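Local coordinates for putative fimbrium anchoring subunit Fim4B (Bacteroides ovatus, PDB 5CAG), which probably serves as a fimbrium anchoring subunit and is predicted to be a lipoprotein of the bacterial outer membrane, at residues A[145-149]-A[255-260]; A[177-181]-A[206-210]; A[186-190]-A[201-205]. All blocks are in the same frame, centred on the assembly; numbering follows the deposited sequence.

Contact 1: A[145-149]-A[255-260]; sequences KKYSF and IGTLEN. With SO4 (sulfate ion), chain D.
Tyr-147 on the long strand 134-154 and Glu-259, in the loop after a weakly bonded helical turn, form a single non-hydrogen-bonded antiparallel pair, their CA atoms 4.4 Å apart. Two backbone hydrogen bonds flank it. Ser-148 N donates to Leu-258 O over 3.1 Å, while Asn-260 N donates to Lys-146 O. The same two carbonyl oxygens also receive CA-H...O contacts, Leu-258 O from Tyr-147 CA and Lys-146 O from Glu-259 CA.

Apolar packing centres on the Tyr-147 ring. Its CE2 corner meets Ile-255 CD1 at 3.7 Å and the Glu-259 methylene CG at 3.6 Å. With CG anti to its own carbonyl carbon (chi1 -55°), the ring lies side by side with the Glu-259 side chain, pointing the same way, yet the carboxylate plane stands almost upright to it at 87°. Farther along the strand, Leu-258 CD2 rests against Phe-149 CB (3.8 Å).

Charged groups lie at the other end. The carboxylate of Glu-259 meets the aliphatic part of Lys-145, OE2 lying 3.4 Å from CD. Lys-145 NZ and Glu-259 OE2, 4.2 Å apart, are beyond a salt bridge, though their opposite charges may attract weakly. Lys-146 reaches away in an extended chain to a sulfate ion, probably from the crystallisation liquor, and donates from NZ to its O4 over 3.0 Å; Thr-30 also holds this ion.

Strand 197-205 is hydrogen-bonded to 145-149 as well, and Ser-148 touches Pro-272 and Pro-273 ahead of strand 274-275. The arrangement is an isolated antiparallel bridge by which a turn joins a sheet strand, in a protein whose family is assigned to the transthyretin-like beta-sandwich clan.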
loop_
_atom_site.group_PDB
_atom_site.type_symbol
_atom_site.label_atom_id
_atom_site.label_comp_id
_atom_site.label_asym_id
_atom_site.label_seq_id
_atom_site.Cartn_x
_atom_site.Cartn_y
_atom_site.Cartn_z
ATOM N N LYS A 145 -0.959 0.386 -6.119
ATOM C CA LYS A 145 -0.743 0.626 -7.556
ATOM C C LYS A 145 0.628 0.053 -7.970
ATOM O O LYS A 145 1.600 0.248 -7.243
ATOM C CB LYS A 145 -0.823 2.145 -7.908
ATOM C CG LYS A 145 -2.223 2.818 -7.883
ATOM C CD LYS A 145 -2.262 4.190 -8.645
ATOM C CE LYS A 145 -3.647 4.848 -8.863
ATOM N NZ LYS A 145 -3.961 6.019 -7.948
ATOM N N LYS A 146 0.700 -0.681 -9.104
ATOM C CA LYS A 146 1.966 -1.186 -9.654
ATOM C C LYS A 146 2.496 -0.193 -10.698
ATOM O O LYS A 146 1.718 0.351 -11.492
ATOM C CB LYS A 146 1.816 -2.554 -10.326
ATOM C CG LYS A 146 1.298 -3.704 -9.489
ATOM C CD LYS A 146 0.915 -4.847 -10.441
ATOM C CE LYS A 146 0.273 -6.044 -9.782
ATOM N NZ LYS A 146 -0.493 -6.875 -10.760
ATOM N N TYR A 147 3.817 -0.002 -10.734
ATOM C CA TYR A 147 4.501 0.857 -11.700
ATOM C C TYR A 147 5.697 0.122 -12.301
ATOM O O TYR A 147 6.271 -0.770 -11.665
ATOM C CB TYR A 147 4.987 2.142 -11.045
ATOM C CG TYR A 147 3.945 2.969 -10.332
ATOM C CD1 TYR A 147 3.612 2.712 -9.005
ATOM C CD2 TYR A 147 3.408 4.109 -10.927
ATOM C CE1 TYR A 147 2.697 3.506 -8.320
ATOM C CE2 TYR A 147 2.498 4.920 -10.247
ATOM C CZ TYR A 147 2.144 4.614 -8.940
ATOM O OH TYR A 147 1.235 5.400 -8.259
ATOM N N SER A 148 6.068 0.498 -13.520
ATOM C CA SER A 148 7.224 -0.028 -14.236
ATOM C C SER A 148 7.748 1.066 -15.150
ATOM O O SER A 148 6.976 1.933 -15.565
ATOM C CB SER A 148 6.865 -1.285 -15.032
ATOM O OG SER A 148 6.035 -1.037 -16.161
ATOM N N PHE A 149 9.042 1.045 -15.468
ATOM C CA PHE A 149 9.627 2.000 -16.407
ATOM C C PHE A 149 10.899 1.429 -17.003
ATOM O O PHE A 149 11.444 0.426 -16.521
ATOM C CB PHE A 149 9.914 3.360 -15.744
ATOM C CG PHE A 149 11.086 3.344 -14.789
ATOM C CD1 PHE A 149 12.380 3.583 -15.243
ATOM C CD2 PHE A 149 10.902 3.070 -13.441
ATOM C CE1 PHE A 149 13.464 3.525 -14.370
ATOM C CE2 PHE A 149 11.992 3.047 -12.566
ATOM C CZ PHE A 149 13.264 3.266 -13.041
ATOM N N ILE A 255 4.028 10.407 -14.077
ATOM C CA ILE A 255 3.882 9.269 -13.161
ATOM C C ILE A 255 2.739 8.293 -13.601
ATOM O O ILE A 255 2.957 7.073 -13.560
ATOM C CB ILE A 255 3.766 9.689 -11.676
ATOM C CG1 ILE A 255 3.781 8.465 -10.733
ATOM C CG2 ILE A 255 2.587 10.607 -11.417
ATOM C CD1 ILE A 255 5.041 7.580 -10.811
ATOM N N GLY A 256 1.615 8.824 -14.092
ATOM C CA GLY A 256 0.503 8.011 -14.563
ATOM C C GLY A 256 0.846 7.116 -15.743
ATOM O O GLY A 256 0.294 6.018 -15.865
ATOM N N THR A 257 1.760 7.575 -16.622
ATOM C CA THR A 257 2.255 6.836 -17.796
ATOM C C THR A 257 2.907 5.501 -17.366
ATOM O O THR A 257 2.832 4.509 -18.102
ATOM C CB THR A 257 3.275 7.728 -18.546
ATOM O OG1 THR A 257 2.627 8.922 -18.956
ATOM C CG2 THR A 257 3.924 7.055 -19.752
ATOM N N LEU A 258 3.517 5.493 -16.157
ATOM C CA LEU A 258 4.264 4.382 -15.588
ATOM C C LEU A 258 3.388 3.317 -14.906
ATOM O O LEU A 258 3.831 2.159 -14.791
ATOM C CB LEU A 258 5.318 4.928 -14.617
ATOM C CG LEU A 258 6.199 6.075 -15.166
ATOM C CD1 LEU A 258 7.151 6.560 -14.131
ATOM C CD2 LEU A 258 6.985 5.644 -16.384
ATOM N N GLU A 259 2.135 3.664 -14.527
ATOM C CA GLU A 259 1.214 2.682 -13.926
ATOM C C GLU A 259 0.914 1.529 -14.897
ATOM O O GLU A 259 0.924 1.757 -16.109
ATOM C CB GLU A 259 -0.129 3.334 -13.535
ATOM C CG GLU A 259 -0.081 4.591 -12.684
ATOM C CD GLU A 259 -1.412 5.035 -12.093
ATOM O OE1 GLU A 259 -2.454 4.385 -12.363
ATOM O OE2 GLU A 259 -1.401 6.037 -11.340
ATOM N N ASN A 260 0.583 0.324 -14.398
ATOM C CA ASN A 260 0.182 -0.759 -15.298
ATOM C C ASN A 260 -0.889 -1.648 -14.648
ATOM O O ASN A 260 -1.377 -2.593 -15.266
ATOM C CB ASN A 260 1.384 -1.571 -15.761
ATOM C CG ASN A 260 2.009 -2.408 -14.696
ATOM O OD1 ASN A 260 3.021 -2.041 -14.113
ATOM N ND2 ASN A 260 1.457 -3.584 -14.470
HETATM S S SO4 D . -3.114 -9.365 -8.644
HETATM O O1 SO4 D . -1.920 -9.898 -7.976
HETATM O O2 SO4 D . -4.001 -10.454 -9.036
HETATM O O3 SO4 D . -3.814 -8.451 -7.732
HETATM O O4 SO4 D . -2.722 -8.644 -9.851
#

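Contact 2: A[177-181]-A[206-210]; sequences KGRGV and KQVKE. With SO4 (sulfate ion), chain E.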
loop_
_atom_site.group_PDB
_atom_site.type_symbol
_atom_site.label_atom_id
_atom_site.label_comp_id
_atom_site.label_asym_id
_atom_site.label_seq_id
_atom_site.Cartn_x
_atom_site.Cartn_y
_atom_site.Cartn_z
ATOM N N LYS A 177 -9.025 6.141 7.129
ATOM C CA LYS A 177 -9.154 7.436 6.455
ATOM C C LYS A 177 -9.359 7.255 4.939
ATOM O O LYS A 177 -9.900 8.161 4.292
ATOM C CB LYS A 177 -7.933 8.353 6.745
ATOM C CG LYS A 177 -7.685 8.783 8.228
ATOM C CD LYS A 177 -8.661 9.881 8.778
ATOM C CE LYS A 177 -8.427 11.310 8.292
ATOM N NZ LYS A 177 -9.554 12.234 8.634
ATOM N N GLY A 178 -8.952 6.096 4.401
ATOM C CA GLY A 178 -9.068 5.755 2.980
ATOM C C GLY A 178 -8.175 6.594 2.084
ATOM O O GLY A 178 -8.523 6.894 0.939
ATOM N N ARG A 179 -7.017 6.995 2.619
ATOM C CA ARG A 179 -6.040 7.834 1.937
ATOM C C ARG A 179 -4.638 7.304 2.141
ATOM O O ARG A 179 -4.339 6.741 3.197
ATOM C CB ARG A 179 -6.135 9.277 2.464
ATOM C CG ARG A 179 -7.096 10.115 1.651
ATOM C CD ARG A 179 -7.384 11.486 2.239
ATOM N NE ARG A 179 -7.970 12.383 1.235
ATOM C CZ ARG A 179 -9.272 12.487 0.975
ATOM N NH1 ARG A 179 -10.153 11.751 1.645
ATOM N NH2 ARG A 179 -9.702 13.326 0.041
ATOM N N GLY A 180 -3.799 7.486 1.134
ATOM C CA GLY A 180 -2.393 7.143 1.218
ATOM C C GLY A 180 -1.647 8.334 1.794
ATOM O O GLY A 180 -2.097 9.475 1.657
ATOM N N VAL A 181 -0.528 8.096 2.465
ATOM C CA VAL A 181 0.276 9.170 3.031
ATOM C C VAL A 181 1.779 8.896 2.747
ATOM O O VAL A 181 2.224 7.739 2.667
ATOM C CB VAL A 181 -0.038 9.463 4.523
ATOM C CG1 VAL A 181 0.587 8.452 5.464
ATOM C CG2 VAL A 181 0.386 10.869 4.907
ATOM N N LYS A 206 -2.337 3.748 -3.226
ATOM C CA LYS A 206 -3.210 4.712 -3.920
ATOM C C LYS A 206 -3.230 6.014 -3.108
ATOM O O LYS A 206 -3.174 5.956 -1.869
ATOM C CB LYS A 206 -4.644 4.159 -4.046
ATOM C CG LYS A 206 -4.910 3.275 -5.238
ATOM C CD LYS A 206 -6.401 2.938 -5.338
ATOM C CE LYS A 206 -6.678 2.039 -6.524
ATOM N NZ LYS A 206 -7.976 1.333 -6.413
ATOM N N GLN A 207 -3.286 7.175 -3.771
ATOM C CA GLN A 207 -3.333 8.441 -3.024
ATOM C C GLN A 207 -4.648 8.518 -2.246
ATOM O O GLN A 207 -4.680 8.972 -1.092
ATOM C CB GLN A 207 -3.177 9.639 -3.967
ATOM C CG GLN A 207 -2.516 10.844 -3.328
ATOM C CD GLN A 207 -2.569 12.010 -4.274
ATOM O OE1 GLN A 207 -3.524 12.789 -4.263
ATOM N NE2 GLN A 207 -1.580 12.115 -5.153
ATOM N N VAL A 208 -5.732 8.045 -2.902
ATOM C CA VAL A 208 -7.079 7.980 -2.360
ATOM C C VAL A 208 -7.813 6.763 -2.885
ATOM O O VAL A 208 -7.736 6.459 -4.090
ATOM C CB VAL A 208 -7.944 9.244 -2.653
ATOM C CG1 VAL A 208 -9.142 9.310 -1.706
ATOM C CG2 VAL A 208 -7.140 10.532 -2.557
ATOM N N LYS A 209 -8.587 6.126 -1.961
ATOM C CA LYS A 209 -9.613 5.102 -2.126
ATOM C C LYS A 209 -10.440 5.465 -3.395
ATOM O O LYS A 209 -10.812 6.634 -3.609
ATOM C CB LYS A 209 -10.483 5.115 -0.830
ATOM C CG LYS A 209 -11.941 4.610 -0.877
ATOM C CD LYS A 209 -12.645 4.669 0.525
ATOM C CE LYS A 209 -13.760 3.651 0.780
ATOM N NZ LYS A 209 -13.299 2.209 0.963
ATOM N N GLU A 210 -10.652 4.483 -4.265
ATOM C CA GLU A 210 -11.393 4.679 -5.502
ATOM C C GLU A 210 -12.787 4.064 -5.369
ATOM O O GLU A 210 -13.650 4.382 -6.196
ATOM C CB GLU A 210 -10.620 4.099 -6.708
ATOM C CG GLU A 210 -9.429 4.963 -7.113
ATOM C CD GLU A 210 -8.548 4.564 -8.292
ATOM O OE1 GLU A 210 -8.706 3.446 -8.834
ATOM O OE2 GLU A 210 -7.651 5.366 -8.639
HETATM S S SO4 E . -13.501 13.914 2.012
HETATM O O1 SO4 E . -13.356 12.460 2.092
HETATM O O2 SO4 E . -13.512 14.343 0.605
HETATM O O3 SO4 E . -14.753 14.320 2.662
HETATM O O4 SO4 E . -12.372 14.534 2.702
#
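The guanidinium of Arg-179 has the methyl CG1 of Val-208 over the centre of one face, 4.1 Å above the plane. At its edge, near the plane, sits O1 of a sulfate ion, which takes a weak hydrogen bond from Arg-179 NH1 at 3.3 Å; Ser-218 OG also hydrogen-bonds this ion, probably a crystallisation component. The arginine chain is extended from CG to NE and runs beside Val-208, both pointing the same way, with Arg-179 CG 4.0 Å from Val-208 CG1.

The backbones of these two residues form a non-hydrogen-bonded antiparallel pair. On one flank Lys-209 N donates to Gly-178 O (3.0 Å); on the other Gly-180 N donates to Gln-207 O (2.8 Å). Gly-178, at positive phi, and Arg-179 both face Cys-174 in a G1 beta bulge.

Lys-206 forms a salt bridge with Glu-141 on strand 134-154, besides a weaker one with Glu-210, and Lys-209 NZ hydrogen-bonds Asn-121 OD1. Strand 179-181 is an outermost strand of the antiparallel sheet 81-84, 93-96, 172-174, 179-181, and its outer side receives the loop that follows strand 197-205.

Contact 3: A[186-190]-A[201-205]; sequences PIYFE and FFTAF
The side chains of Phe-189 and Phe-202 run alongside each other, pointing the same way, and their rings form an offset stack. Their centroids are 4.8 Å apart and their planes are inclined by 21°. The displacement brings Phe-202 CD1 over the centre of one Phe-189 face, and the methylene CB of Phe-202 against Phe-189 CD2 at 3.7 Å. Both CG atoms occupy the position between backbone N and carbonyl carbon (chi1 54° in Phe-189); with this torsion in both, and CB atoms facing each other, the rings extend together. Phe-189 CB also rests on the backbone of the opposing strand, 3.6 Å from Phe-201 O.

Two residues before Phe-189, Ile-187 also directs its CB toward the partner strand. Its CD1 makes an apolar contact with Ala-204 CB at 4.0 Å and packs against the carbonyl oxygen of Thr-203 at 3.7 Å.

The two strands run antiparallel at 158°, their axes approaching to 6.7 Å. At this level they meet through side chains rather than by backbone pairing: Ile-187 and Phe-189 form backbone hydrogen bonds instead with Ile-166 and Gly-164 of strand 159-167, whereas Phe-202 forms them with Tyr-147.

The hydroxyl of Thr-203 is hydrogen-bonded to Pro-114 O. Phe-202 itself is layered between Phe-189 and the ring of Tyr-147, which lies on the opposite side. The contact thus sits within the hairpin of strands 187-193 and 197-205, where its open end separates toward strand 159-167 on one arm and strand 134-154 on the other.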
loop_
_atom_site.group_PDB
_atom_site.type_symbol
_atom_site.label_atom_id
_atom_site.label_comp_id
_atom_site.label_asym_id
_atom_site.label_seq_id
_atom_site.Cartn_x
_atom_site.Cartn_y
_atom_site.Cartn_z
ATOM N N PRO A 186 11.997 7.330 0.962
ATOM C CA PRO A 186 11.842 6.773 -0.391
ATOM C C PRO A 186 11.534 5.283 -0.446
ATOM O O PRO A 186 12.001 4.509 0.397
ATOM C CB PRO A 186 13.206 7.030 -1.026
ATOM C CG PRO A 186 13.822 8.105 -0.197
ATOM C CD PRO A 186 13.369 7.814 1.181
ATOM N N ILE A 187 10.763 4.874 -1.468
ATOM C CA ILE A 187 10.481 3.458 -1.675
ATOM C C ILE A 187 11.631 2.901 -2.491
ATOM O O ILE A 187 11.948 3.441 -3.544
ATOM C CB ILE A 187 9.118 3.215 -2.360
ATOM C CG1 ILE A 187 7.959 3.706 -1.480
ATOM C CG2 ILE A 187 8.958 1.723 -2.705
ATOM C CD1 ILE A 187 6.662 3.805 -2.207
ATOM N N TYR A 188 12.273 1.862 -2.001
ATOM C CA TYR A 188 13.376 1.224 -2.697
ATOM C C TYR A 188 12.871 0.213 -3.665
ATOM O O TYR A 188 11.922 -0.514 -3.364
ATOM C CB TYR A 188 14.309 0.538 -1.684
ATOM C CG TYR A 188 15.135 -0.624 -2.205
ATOM C CD1 TYR A 188 16.375 -0.413 -2.801
ATOM C CD2 TYR A 188 14.744 -1.933 -1.980
ATOM C CE1 TYR A 188 17.180 -1.479 -3.198
ATOM C CE2 TYR A 188 15.544 -3.005 -2.369
ATOM C CZ TYR A 188 16.746 -2.775 -3.005
ATOM O OH TYR A 188 17.509 -3.855 -3.389
ATOM N N PHE A 189 13.588 0.076 -4.778
ATOM C CA PHE A 189 13.315 -0.960 -5.766
ATOM C C PHE A 189 14.607 -1.336 -6.473
ATOM O O PHE A 189 15.509 -0.512 -6.608
ATOM C CB PHE A 189 12.212 -0.552 -6.756
ATOM C CG PHE A 189 12.437 0.760 -7.450
ATOM C CD1 PHE A 189 13.133 0.821 -8.651
ATOM C CD2 PHE A 189 11.934 1.941 -6.917
ATOM C CE1 PHE A 189 13.321 2.039 -9.302
ATOM C CE2 PHE A 189 12.145 3.163 -7.554
ATOM C CZ PHE A 189 12.829 3.202 -8.747
ATOM N N GLU A 190 14.718 -2.593 -6.865
ATOM C CA GLU A 190 15.870 -3.059 -7.627
ATOM C C GLU A 190 15.691 -2.634 -9.063
ATOM O O GLU A 190 14.544 -2.480 -9.533
ATOM C CB GLU A 190 16.034 -4.578 -7.546
ATOM C CG GLU A 190 15.992 -5.105 -6.140
ATOM C CD GLU A 190 16.218 -6.591 -5.983
ATOM O OE1 GLU A 190 16.299 -7.298 -7.019
ATOM O OE2 GLU A 190 16.315 -7.041 -4.812
ATOM N N PHE A 201 10.689 -2.142 -11.636
ATOM C CA PHE A 201 9.298 -2.348 -11.237
ATOM C C PHE A 201 9.159 -1.977 -9.788
ATOM O O PHE A 201 10.032 -2.341 -8.988
ATOM C CB PHE A 201 8.901 -3.821 -11.434
ATOM C CG PHE A 201 8.883 -4.286 -12.869
ATOM C CD1 PHE A 201 10.065 -4.602 -13.535
ATOM C CD2 PHE A 201 7.681 -4.435 -13.555
ATOM C CE1 PHE A 201 10.049 -4.997 -14.883
ATOM C CE2 PHE A 201 7.667 -4.844 -14.903
ATOM C CZ PHE A 201 8.849 -5.128 -15.554
ATOM N N PHE A 202 8.088 -1.263 -9.430
ATOM C CA PHE A 202 7.859 -0.881 -8.046
ATOM C C PHE A 202 6.371 -0.676 -7.799
ATOM O O PHE A 202 5.573 -0.742 -8.735
ATOM C CB PHE A 202 8.683 0.357 -7.657
ATOM C CG PHE A 202 8.307 1.629 -8.355
ATOM C CD1 PHE A 202 8.864 1.956 -9.588
ATOM C CD2 PHE A 202 7.408 2.512 -7.781
ATOM C CE1 PHE A 202 8.513 3.136 -10.245
ATOM C CE2 PHE A 202 7.049 3.686 -8.442
ATOM C CZ PHE A 202 7.612 3.994 -9.667
ATOM N N THR A 203 5.994 -0.476 -6.532
ATOM C CA THR A 203 4.603 -0.274 -6.126
ATOM C C THR A 203 4.502 0.809 -5.077
ATOM O O THR A 203 5.481 1.083 -4.384
ATOM C CB THR A 203 4.015 -1.552 -5.538
ATOM O OG1 THR A 203 4.779 -1.919 -4.396
ATOM C CG2 THR A 203 3.945 -2.689 -6.522
ATOM N N ALA A 204 3.311 1.384 -4.925
ATOM C CA ALA A 204 2.992 2.390 -3.925
ATOM C C ALA A 204 1.500 2.336 -3.624
ATOM O O ALA A 204 0.727 1.801 -4.425
ATOM C CB ALA A 204 3.386 3.764 -4.428
ATOM N N PHE A 205 1.084 2.859 -2.465
ATOM C CA PHE A 205 -0.329 2.904 -2.129
ATOM C C PHE A 205 -1.022 3.955 -2.973
ATOM O O PHE A 205 -0.382 4.926 -3.413
ATOM C CB PHE A 205 -0.538 3.198 -0.632
ATOM C CG PHE A 205 -0.149 2.051 0.271
ATOM C CD1 PHE A 205 -0.860 0.852 0.253
ATOM C CD2 PHE A 205 0.949 2.151 1.115
ATOM C CE1 PHE A 205 -0.474 -0.226 1.070
ATOM C CE2 PHE A 205 1.328 1.073 1.928
ATOM C CZ PHE A 205 0.607 -0.103 1.905
#

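From the N terminus, the chain first enters contact 1 on strand 134-154, then passes strand 159-167 to reach 177-181, the first half of contact 2. Next comes 186-190, whose hairpin returns as 201-205 and closes contact 3. The chain runs directly on into 206-210 and closes contact 2, and much later 255-260 closes contact 1. The three loops are therefore nested, contact 3 innermost, and none cross. Contact 1 uses strand 134-154 and contact 3 its neighbour 197-205, with centres about 11 Å apart. Contact 2 links the loop leaving 201-205 to the separate four-stranded sheet, and Lys-206 CG packs 3.8 Å from Lys-145 CG of contact 1.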